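Local coordinates for protein ATP-dependent DNA helicase (PDB 5V9X) that uses ATP hydrolysis to track 3'-to-5' along single-stranded DNA and unwind RNA:DNA hybrids, as a bacterial Lhr-family helicase, at residues D28-F33 / E39-A44; M173-A178 / T468-A473; A198-A203 / L461-Q466. All blocks are in the same frame, centred on the assembly; numbering follows the deposited sequence.

Interaction 1: D28-F33 / E39-A44; sequences DPLGRF and EWFTTA
A single leucine carries the whole of one side of this contact: both methyls of Leu-30 rest on Phe-41, a residue of the nucleotide pocket, and nothing else in 28-33 touches 39-44. CD1 lies 3.8 Å from Phe-41 CD1 and approaches the ring obliquely, while CD2 is 4.0 Å from Phe-41 CG, so both branches of the leucine bear on the CG-CD1 bond of the phenylalanine. The two side chains cross at about a right angle. Phe-41 reaches the leucine with CG anti to its own backbone N (chi1 -168°). Leu-30 CD1 also brushes Thr-42 OG1 at 3.9 Å, a hydroxyl already bonded to the carbonyl of Arg-38 one turn back. Helix 35-44 and the loop before it thus fold against each other beside the nucleotide pocket of the first RecA-like domain, where Phe-41 touches the bound ATP analogue AMP-PNP. The loop is shaped by an Asx turn: Asp-28 OD1 accepts from Leu-30 N at 3.2 Å, met from above the carboxylate plane by 57°. On the helix, Thr-43 OG1 bonds to Trp-40 O at 2.8 Å. Trp-56 of helix 50-60 meets the Phe-41 ring edge-to-face.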
loop_
_atom_site.group_PDB
_atom_site.type_symbol
_atom_site.label_atom_id
_atom_site.label_comp_id
_atom_site.label_asym_id
_atom_site.label_seq_id
_atom_site.Cartn_x
_atom_site.Cartn_y
_atom_site.Cartn_z
ATOM N N ASP A 28 -36.709 12.803 -0.991
ATOM C CA ASP A 28 -35.908 14.026 -1.037
ATOM C C ASP A 28 -34.674 13.847 -0.164
ATOM O O ASP A 28 -34.789 13.876 1.079
ATOM C CB ASP A 28 -36.728 15.231 -0.587
ATOM C CG ASP A 28 -36.000 16.550 -0.793
ATOM O OD1 ASP A 28 -34.877 16.545 -1.342
ATOM O OD2 ASP A 28 -36.558 17.597 -0.405
ATOM N N PRO A 29 -33.489 13.660 -0.753
ATOM C CA PRO A 29 -32.289 13.485 0.078
ATOM C C PRO A 29 -31.879 14.749 0.812
ATOM O O PRO A 29 -31.260 14.660 1.879
ATOM C CB PRO A 29 -31.217 13.050 -0.933
ATOM C CG PRO A 29 -31.964 12.681 -2.186
ATOM C CD PRO A 29 -33.194 13.528 -2.187
ATOM N N LEU A 30 -32.197 15.921 0.273
ATOM C CA LEU A 30 -31.808 17.186 0.877
ATOM C C LEU A 30 -32.839 17.717 1.864
ATOM O O LEU A 30 -32.587 18.741 2.505
ATOM C CB LEU A 30 -31.548 18.226 -0.219
ATOM C CG LEU A 30 -30.379 17.916 -1.155
ATOM C CD1 LEU A 30 -30.482 18.731 -2.430
ATOM C CD2 LEU A 30 -29.051 18.176 -0.456
ATOM N N GLY A 31 -33.988 17.049 2.002
ATOM C CA GLY A 31 -35.009 17.494 2.935
ATOM C C GLY A 31 -34.567 17.487 4.384
ATOM O O GLY A 31 -35.105 18.255 5.188
ATOM N N ARG A 32 -33.595 16.643 4.732
ATOM C CA ARG A 32 -33.102 16.602 6.105
ATOM C C ARG A 32 -32.366 17.884 6.471
ATOM O O ARG A 32 -32.493 18.381 7.596
ATOM C CB ARG A 32 -32.185 15.393 6.284
ATOM C CG ARG A 32 -32.770 14.098 5.753
ATOM C CD ARG A 32 -31.739 12.984 5.679
ATOM N NE ARG A 32 -32.365 11.706 5.349
ATOM C CZ ARG A 32 -32.362 11.156 4.138
ATOM N NH1 ARG A 32 -31.753 11.763 3.129
ATOM N NH2 ARG A 32 -32.966 9.992 3.939
ATOM N N PHE A 33 -31.595 18.433 5.535
ATOM C CA PHE A 33 -30.733 19.569 5.816
ATOM C C PHE A 33 -31.555 20.842 6.013
ATOM O O PHE A 33 -32.764 20.889 5.761
ATOM C CB PHE A 33 -29.729 19.769 4.681
ATOM C CG PHE A 33 -28.874 18.562 4.402
ATOM C CD1 PHE A 33 -29.367 17.500 3.663
ATOM C CD2 PHE A 33 -27.568 18.501 4.863
ATOM C CE1 PHE A 33 -28.584 16.393 3.402
ATOM C CE2 PHE A 33 -26.778 17.395 4.603
ATOM C CZ PHE A 33 -27.287 16.341 3.871
ATOM N N GLU A 39 -30.563 24.831 -0.433
ATOM C CA GLU A 39 -30.585 25.745 -1.570
ATOM C C GLU A 39 -29.228 25.809 -2.255
ATOM O O GLU A 39 -29.157 25.898 -3.486
ATOM C CB GLU A 39 -31.027 27.144 -1.137
ATOM C CG GLU A 39 -31.070 28.141 -2.296
ATOM C CD GLU A 39 -31.890 29.379 -1.994
ATOM O OE1 GLU A 39 -31.340 30.331 -1.402
ATOM O OE2 GLU A 39 -33.089 29.398 -2.349
ATOM N N TRP A 40 -28.138 25.766 -1.485
ATOM C CA TRP A 40 -26.820 25.815 -2.107
ATOM C C TRP A 40 -26.573 24.586 -2.971
ATOM O O TRP A 40 -26.204 24.708 -4.147
ATOM C CB TRP A 40 -25.712 25.935 -1.063
ATOM C CG TRP A 40 -24.402 25.604 -1.702
ATOM C CD1 TRP A 40 -23.681 26.401 -2.540
ATOM C CD2 TRP A 40 -23.689 24.363 -1.617
ATOM N NE1 TRP A 40 -22.548 25.747 -2.960
ATOM C CE2 TRP A 40 -22.531 24.493 -2.409
ATOM C CE3 TRP A 40 -23.912 23.160 -0.940
ATOM C CZ2 TRP A 40 -21.599 23.466 -2.544
ATOM C CZ3 TRP A 40 -22.984 22.142 -1.072
ATOM C CH2 TRP A 40 -21.842 22.302 -1.865
ATOM N N PHE A 41 -26.753 23.391 -2.400
ATOM C CA PHE A 41 -26.471 22.167 -3.142
ATOM C C PHE A 41 -27.302 22.084 -4.415
ATOM O O PHE A 41 -26.840 21.535 -5.423
ATOM C CB PHE A 41 -26.720 20.943 -2.257
ATOM C CG PHE A 41 -26.193 19.657 -2.836
ATOM C CD1 PHE A 41 -26.955 18.912 -3.724
ATOM C CD2 PHE A 41 -24.934 19.194 -2.493
ATOM C CE1 PHE A 41 -26.469 17.737 -4.261
ATOM C CE2 PHE A 41 -24.444 18.013 -3.025
ATOM C CZ PHE A 41 -25.213 17.285 -3.910
ATOM N N THR A 42 -28.519 22.632 -4.396
ATOM C CA THR A 42 -29.348 22.630 -5.595
ATOM C C THR A 42 -28.773 23.550 -6.667
ATOM O O THR A 42 -28.808 23.222 -7.859
ATOM C CB THR A 42 -30.780 23.035 -5.240
ATOM O OG1 THR A 42 -31.363 22.031 -4.401
ATOM C CG2 THR A 42 -31.629 23.186 -6.490
ATOM N N THR A 43 -28.228 24.699 -6.267
ATOM C CA THR A 43 -27.632 25.616 -7.229
ATOM C C THR A 43 -26.239 25.186 -7.673
ATOM O O THR A 43 -25.700 25.775 -8.617
ATOM C CB THR A 43 -27.562 27.034 -6.649
ATOM O OG1 THR A 43 -26.689 27.049 -5.514
ATOM C CG2 THR A 43 -28.943 27.510 -6.229
ATOM N N ALA A 44 -25.652 24.179 -7.028
ATOM C CA ALA A 44 -24.299 23.732 -7.335
ATOM C C ALA A 44 -24.260 22.472 -8.188
ATOM O O ALA A 44 -23.381 22.339 -9.044
ATOM C CB ALA A 44 -23.518 23.488 -6.040
#

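Interaction 2: M173-A178 / T468-A473; sequences MLTSAA and TVAVAA. With nucleotides of chain B.
Thr-175 and Ala-470 make the van der Waals part of this contact, with the backbones close enough that their CA atoms are 5.8 Å apart. The threonine presents both branches to the alanine methyl: OG1 and CG2 each lie 3.6 Å from Ala-470 CB, which sits against the fork. CG2, anti to the backbone N (chi1 -41° places OG1 beside that N), also comes to 3.5 Å from Ala-470 O and approaches Ala-473 CB at 4.3 Å. Residues 468-473 run out of helix 461-471 here, and Ala-472 is the first residue to leave helical geometry.

Polar bonds lead away from the interface. Thr-175 OG1 is engaged by the carbonyl of Phe-171 and by Arg-211 of helix 200-213, which ties the hydroxyl to two helices, and Thr-175 O accepts from Gln-539.

Contacts with the tracking strand come from the turn after the threonine. Ala-177 N donates to OP1 of DA13 of chain B at 2.8 Å, with an N-H...O angle of 151°, and Ser-176 CB packs 3.7 Å from O3' of DG12 of chain B. A main-chain amide gripping a backbone phosphate reads no base, consistent with a helicase that moves along DNA of any sequence. The arrangement joins the DNA-binding face of the first RecA-like domain to the winged-helix domain.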
loop_
_atom_site.group_PDB
_atom_site.type_symbol
_atom_site.label_atom_id
_atom_site.label_comp_id
_atom_site.label_asym_id
_atom_site.label_seq_id
_atom_site.Cartn_x
_atom_site.Cartn_y
_atom_site.Cartn_z
ATOM N N MET A 173 -0.796 14.519 17.983
ATOM C CA MET A 173 -1.661 15.402 18.757
ATOM C C MET A 173 -2.224 14.689 19.979
ATOM O O MET A 173 -2.366 15.293 21.048
ATOM C CB MET A 173 -2.788 15.933 17.876
ATOM C CG MET A 173 -2.304 16.701 16.662
ATOM S SD MET A 173 -3.665 17.427 15.743
ATOM C CE MET A 173 -4.341 18.533 16.985
ATOM N N LEU A 174 -2.553 13.404 19.840
ATOM C CA LEU A 174 -3.047 12.631 20.973
ATOM C C LEU A 174 -1.963 12.367 22.010
ATOM O O LEU A 174 -2.284 12.003 23.148
ATOM C CB LEU A 174 -3.634 11.307 20.484
ATOM C CG LEU A 174 -4.907 11.426 19.650
ATOM C CD1 LEU A 174 -5.188 10.124 18.920
ATOM C CD2 LEU A 174 -6.080 11.816 20.532
ATOM N N THR A 175 -0.695 12.539 21.647
ATOM C CA THR A 175 0.432 12.319 22.545
ATOM C C THR A 175 1.099 13.647 22.902
ATOM O O THR A 175 2.322 13.750 23.011
ATOM C CB THR A 175 1.427 11.344 21.919
ATOM O OG1 THR A 175 0.704 10.284 21.281
ATOM C CG2 THR A 175 2.339 10.732 22.979
ATOM N N SER A 176 0.287 14.682 23.083
ATOM C CA SER A 176 0.777 16.007 23.439
ATOM C C SER A 176 -0.397 16.812 23.975
ATOM O O SER A 176 -1.528 16.325 24.042
ATOM C CB SER A 176 1.435 16.700 22.242
ATOM O OG SER A 176 0.543 16.780 21.144
ATOM N N ALA A 177 -0.118 18.059 24.359
ATOM C CA ALA A 177 -1.162 18.946 24.852
ATOM C C ALA A 177 -2.162 19.337 23.771
ATOM O O ALA A 177 -3.197 19.928 24.096
ATOM C CB ALA A 177 -0.537 20.200 25.461
ATOM N N ALA A 178 -1.884 19.020 22.504
ATOM C CA ALA A 178 -2.810 19.344 21.426
ATOM C C ALA A 178 -4.101 18.541 21.506
ATOM O O ALA A 178 -5.106 18.951 20.916
ATOM C CB ALA A 178 -2.139 19.112 20.071
ATOM N N THR A 468 1.228 2.046 23.794
ATOM C CA THR A 468 1.281 1.918 25.247
ATOM C C THR A 468 2.250 2.924 25.856
ATOM O O THR A 468 1.980 3.490 26.921
ATOM C CB THR A 468 1.671 0.492 25.636
ATOM O OG1 THR A 468 0.718 -0.432 25.095
ATOM C CG2 THR A 468 1.696 0.345 27.145
ATOM N N VAL A 469 3.383 3.166 25.193
ATOM C CA VAL A 469 4.282 4.221 25.645
ATOM C C VAL A 469 3.626 5.585 25.471
ATOM O O VAL A 469 3.771 6.473 26.319
ATOM C CB VAL A 469 5.628 4.141 24.898
ATOM C CG1 VAL A 469 6.553 5.271 25.338
ATOM C CG2 VAL A 469 6.286 2.791 25.129
ATOM N N ALA A 470 2.876 5.765 24.381
ATOM C CA ALA A 470 2.319 7.072 24.058
ATOM C C ALA A 470 1.107 7.412 24.918
ATOM O O ALA A 470 0.947 8.565 25.334
ATOM C CB ALA A 470 1.945 7.126 22.579
ATOM N N VAL A 471 0.240 6.431 25.185
ATOM C CA VAL A 471 -0.950 6.702 25.984
ATOM C C VAL A 471 -0.568 7.045 27.418
ATOM O O VAL A 471 -1.281 7.794 28.095
ATOM C CB VAL A 471 -1.924 5.508 25.923
ATOM C CG1 VAL A 471 -1.314 4.276 26.581
ATOM C CG2 VAL A 471 -3.256 5.862 26.572
ATOM N N ALA A 472 0.561 6.527 27.898
ATOM C CA ALA A 472 1.021 6.771 29.257
ATOM C C ALA A 472 2.180 7.758 29.317
ATOM O O ALA A 472 2.830 7.870 30.361
ATOM C CB ALA A 472 1.424 5.453 29.923
ATOM N N ALA A 473 2.455 8.474 28.227
ATOM C CA ALA A 473 3.573 9.411 28.216
ATOM C C ALA A 473 3.242 10.708 28.941
ATOM O O ALA A 473 4.149 11.381 29.445
ATOM C CB ALA A 473 3.996 9.710 26.779
ATOM P P DA B 13 3.776 19.103 24.297
ATOM O OP1 DA B 13 2.661 18.318 24.871
ATOM O OP2 DA B 13 3.489 20.336 23.534
ATOM O "O5'" DA B 13 4.792 19.481 25.465
ATOM C "C5'" DA B 13 5.773 18.539 25.874
ATOM C "C4'" DA B 13 6.919 19.229 26.586
ATOM O "O4'" DA B 13 7.827 19.803 25.609
ATOM C "C3'" DA B 13 6.508 20.376 27.503
ATOM O "O3'" DA B 13 7.345 20.397 28.646
ATOM C "C2'" DA B 13 6.726 21.605 26.626
ATOM C "C1'" DA B 13 7.950 21.193 25.828
ATOM N N9 DA B 13 8.043 21.853 24.534
ATOM C C8 DA B 13 7.035 22.476 23.852
ATOM N N7 DA B 13 7.409 22.982 22.700
ATOM C C5 DA B 13 8.755 22.667 22.623
ATOM C C6 DA B 13 9.734 22.922 21.643
ATOM N N6 DA B 13 9.485 23.585 20.508
ATOM N N1 DA B 13 10.984 22.470 21.876
ATOM C C2 DA B 13 11.230 21.808 23.013
ATOM N N3 DA B 13 10.393 21.508 24.004
ATOM C C4 DA B 13 9.161 21.971 23.744
ATOM P P DG B 12 4.529 17.696 17.601
ATOM O OP1 DG B 12 3.140 17.230 17.402
ATOM O OP2 DG B 12 5.032 18.875 16.860
ATOM O "O5'" DG B 12 4.731 17.959 19.155
ATOM C "C5'" DG B 12 4.721 16.866 20.046
ATOM C "C4'" DG B 12 5.467 17.213 21.311
ATOM O "O4'" DG B 12 6.850 17.481 20.990
ATOM C "C3'" DG B 12 4.935 18.446 22.038
ATOM O "O3'" DG B 12 4.638 18.109 23.376
ATOM C "C2'" DG B 12 6.069 19.473 21.940
ATOM C "C1'" DG B 12 7.296 18.609 21.695
ATOM N N9 DG B 12 8.311 19.267 20.881
ATOM C C8 DG B 12 8.098 20.060 19.778
ATOM N N7 DG B 12 9.198 20.509 19.240
ATOM C C5 DG B 12 10.206 19.977 20.035
ATOM C C6 DG B 12 11.612 20.117 19.939
ATOM O O6 DG B 12 12.263 20.761 19.106
ATOM N N1 DG B 12 12.269 19.414 20.947
ATOM C C2 DG B 12 11.647 18.669 21.922
ATOM N N2 DG B 12 12.450 18.061 22.808
ATOM N N3 DG B 12 10.331 18.529 22.022
ATOM C C4 DG B 12 9.676 19.209 21.049
#

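Interaction 3: A198-A203 / L461-Q466; sequences ATKRGA and LDVLAQ. With nucleotides of chain B.
Lys-200 and Asp-462 form the salt bridge that ties the start of helix 200-213 to helix 461-471. Along the lysine, CB packs 3.7 Å from Val-463 CG2, and CG keeps a looser touch with the same methyl. The chain then runs extended past the valine. CD comes up to the oxygen side of the Asp-462 carboxylate, nearly level with its plane, 3.8 Å from OD1, and CE stays close to both oxygens. At the tip, NZ donates to Asp-462 OD2 at 2.9 Å, meeting it on the syn side and 26° out of the carboxylate plane. The lysine chain crosses the aspartate at about a right angle. Asp-462 holds CG between its backbone N and carbonyl carbon (chi1 57°), which brings the carboxylate round toward the lysine.

Neither charge is limited to this pair. Lys-200 NZ also forms a salt bridge with Glu-830, and Asp-462 OD2 receives Arg-786, so a small chain of alternating charges links four helices, 822-835, 200-213, 461-471 and 774-786. The second partners would be expected to keep the buried lysine and aspartate charged.

Next to the bridge, Val-463 inserts its two methyls against helix 200-213: CG2 meets Lys-200, while CG1 lies 3.8 Å from Ala-203 C and 4.2 Å from Ala-203 CB. From the far side of that helix, Arg-201 points toward the DNA, with NH2 3.6 Å from C4' of DG9 of chain B; its guanidinium is also held by Glu-168 and the carbonyl of Pro-105.

Helix 200-213 belongs to the first RecA-like domain, whose parallel sheet includes strands 187-191 and 221-226 flanking it in sequence, and helix 461-471 packs on it with helix 774-786 alongside, Cys-783 and Arg-786 touching the bridge, and helix 497-508 behind.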
loop_
_atom_site.group_PDB
_atom_site.type_symbol
_atom_site.label_atom_id
_atom_site.label_comp_id
_atom_site.label_asym_id
_atom_site.label_seq_id
_atom_site.Cartn_x
_atom_site.Cartn_y
_atom_site.Cartn_z
ATOM N N ALA A 198 -5.455 -3.056 5.957
ATOM C CA ALA A 198 -4.722 -4.310 6.044
ATOM C C ALA A 198 -3.262 -4.120 6.441
ATOM O O ALA A 198 -2.439 -5.005 6.185
ATOM C CB ALA A 198 -4.813 -5.064 4.716
ATOM N N THR A 199 -2.922 -2.993 7.062
ATOM C CA THR A 199 -1.542 -2.697 7.420
ATOM C C THR A 199 -1.448 -2.321 8.891
ATOM O O THR A 199 -2.442 -1.966 9.532
ATOM C CB THR A 199 -0.963 -1.556 6.573
ATOM O OG1 THR A 199 -1.768 -0.380 6.738
ATOM C CG2 THR A 199 -0.921 -1.943 5.103
ATOM N N LYS A 200 -0.222 -2.399 9.418
ATOM C CA LYS A 200 0.041 -1.916 10.767
ATOM C C LYS A 200 -0.137 -0.410 10.875
ATOM O O LYS A 200 -0.288 0.108 11.986
ATOM C CB LYS A 200 1.451 -2.305 11.210
ATOM C CG LYS A 200 1.675 -3.799 11.310
ATOM C CD LYS A 200 3.007 -4.113 11.966
ATOM C CE LYS A 200 3.324 -5.595 11.867
ATOM N NZ LYS A 200 4.576 -5.949 12.588
ATOM N N ARG A 201 -0.110 0.307 9.750
ATOM C CA ARG A 201 -0.439 1.725 9.777
ATOM C C ARG A 201 -1.897 1.941 10.175
ATOM O O ARG A 201 -2.211 2.878 10.916
ATOM C CB ARG A 201 -0.145 2.352 8.414
ATOM C CG ARG A 201 -0.170 3.873 8.406
ATOM C CD ARG A 201 0.090 4.413 7.012
ATOM N NE ARG A 201 0.023 5.871 6.971
ATOM C CZ ARG A 201 -0.203 6.577 5.867
ATOM N NH1 ARG A 201 -0.394 5.957 4.710
ATOM N NH2 ARG A 201 -0.249 7.903 5.922
ATOM N N GLY A 202 -2.797 1.077 9.696
ATOM C CA GLY A 202 -4.199 1.176 10.078
ATOM C C GLY A 202 -4.456 0.708 11.495
ATOM O O GLY A 202 -5.301 1.268 12.199
ATOM N N ALA A 203 -3.736 -0.330 11.928
ATOM C CA ALA A 203 -3.804 -0.737 13.328
ATOM C C ALA A 203 -3.329 0.391 14.231
ATOM O O ALA A 203 -3.931 0.664 15.278
ATOM C CB ALA A 203 -2.973 -1.996 13.554
ATOM N N LEU A 461 1.535 -6.877 18.109
ATOM C CA LEU A 461 1.956 -6.449 19.441
ATOM C C LEU A 461 2.872 -5.232 19.409
ATOM O O LEU A 461 2.871 -4.440 20.359
ATOM C CB LEU A 461 2.651 -7.602 20.165
ATOM C CG LEU A 461 1.798 -8.836 20.454
ATOM C CD1 LEU A 461 2.589 -9.838 21.279
ATOM C CD2 LEU A 461 0.507 -8.447 21.160
ATOM N N ASP A 462 3.666 -5.066 18.347
ATOM C CA ASP A 462 4.575 -3.924 18.301
ATOM C C ASP A 462 3.806 -2.613 18.196
ATOM O O ASP A 462 4.180 -1.618 18.828
ATOM C CB ASP A 462 5.567 -4.075 17.146
ATOM C CG ASP A 462 4.888 -4.236 15.795
ATOM O OD1 ASP A 462 3.639 -4.218 15.734
ATOM O OD2 ASP A 462 5.614 -4.382 14.789
ATOM N N VAL A 463 2.724 -2.596 17.411
ATOM C CA VAL A 463 1.871 -1.413 17.338
ATOM C C VAL A 463 1.270 -1.108 18.705
ATOM O O VAL A 463 1.169 0.057 19.112
ATOM C CB VAL A 463 0.780 -1.603 16.267
ATOM C CG1 VAL A 463 -0.279 -0.513 16.371
ATOM C CG2 VAL A 463 1.399 -1.616 14.877
ATOM N N LEU A 464 0.866 -2.151 19.434
ATOM C CA LEU A 464 0.346 -1.967 20.786
ATOM C C LEU A 464 1.400 -1.357 21.704
ATOM O O LEU A 464 1.123 -0.399 22.436
ATOM C CB LEU A 464 -0.138 -3.308 21.342
ATOM C CG LEU A 464 -0.453 -3.372 22.839
ATOM C CD1 LEU A 464 -1.650 -2.501 23.182
ATOM C CD2 LEU A 464 -0.685 -4.808 23.286
ATOM N N ALA A 465 2.619 -1.903 21.673
ATOM C CA ALA A 465 3.681 -1.414 22.548
ATOM C C ALA A 465 3.956 0.066 22.317
ATOM O O ALA A 465 4.177 0.822 23.272
ATOM C CB ALA A 465 4.953 -2.235 22.338
ATOM N N GLN A 466 3.939 0.503 21.056
ATOM C CA GLN A 466 4.192 1.910 20.758
ATOM C C GLN A 466 3.105 2.799 21.352
ATOM O O GLN A 466 3.403 3.796 22.021
ATOM C CB GLN A 466 4.298 2.117 19.246
ATOM C CG GLN A 466 4.513 3.566 18.841
ATOM C CD GLN A 466 4.661 3.744 17.343
ATOM O OE1 GLN A 466 4.095 4.667 16.757
ATOM N NE2 GLN A 466 5.434 2.862 16.715
ATOM P P DG B 9 2.688 11.016 2.011
ATOM O OP1 DG B 9 1.520 11.863 1.680
ATOM O OP2 DG B 9 4.001 11.278 1.377
ATOM O "O5'" DG B 9 2.893 11.026 3.589
ATOM C "C5'" DG B 9 1.876 10.506 4.433
ATOM C "C4'" DG B 9 2.356 10.423 5.868
ATOM O "O4'" DG B 9 3.326 9.353 5.990
ATOM C "C3'" DG B 9 3.035 11.684 6.392
ATOM O "O3'" DG B 9 2.631 11.927 7.728
ATOM C "C2'" DG B 9 4.523 11.352 6.300
ATOM C "C1'" DG B 9 4.534 9.846 6.527
ATOM N N9 DG B 9 5.635 9.168 5.851
ATOM C C8 DG B 9 5.892 9.155 4.502
ATOM N N7 DG B 9 6.946 8.459 4.181
ATOM C C5 DG B 9 7.417 7.975 5.393
ATOM C C6 DG B 9 8.535 7.157 5.668
ATOM O O6 DG B 9 9.356 6.685 4.871
ATOM N N1 DG B 9 8.660 6.896 7.030
ATOM C C2 DG B 9 7.808 7.367 8.003
ATOM N N2 DG B 9 8.090 7.007 9.266
ATOM N N3 DG B 9 6.753 8.137 7.756
ATOM C C4 DG B 9 6.622 8.400 6.432
#

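In the fold
Interactions 2 and 3 are made by successive parts of helix 461-471, which lays its first half against residues 198-203 and its end against 173-178, so one helix of the winged-helix region spans two sites on the first RecA-like domain; their centres are 16 Å apart. Both have nucleotides of the tracking strand beside them, DG9 of chain B at interaction 3, DG12 and DA13 of chain B at interaction 2. Interaction 1 stands apart, its centre 41 Å from each of the others and its nearest atom about 26 Å from the bound DNA, with the side chain of Phe-41 about 4 Å from AMP-PNP, nearest atoms. Interaction 1 lies at the nucleotide pocket, the others beside the DNA path.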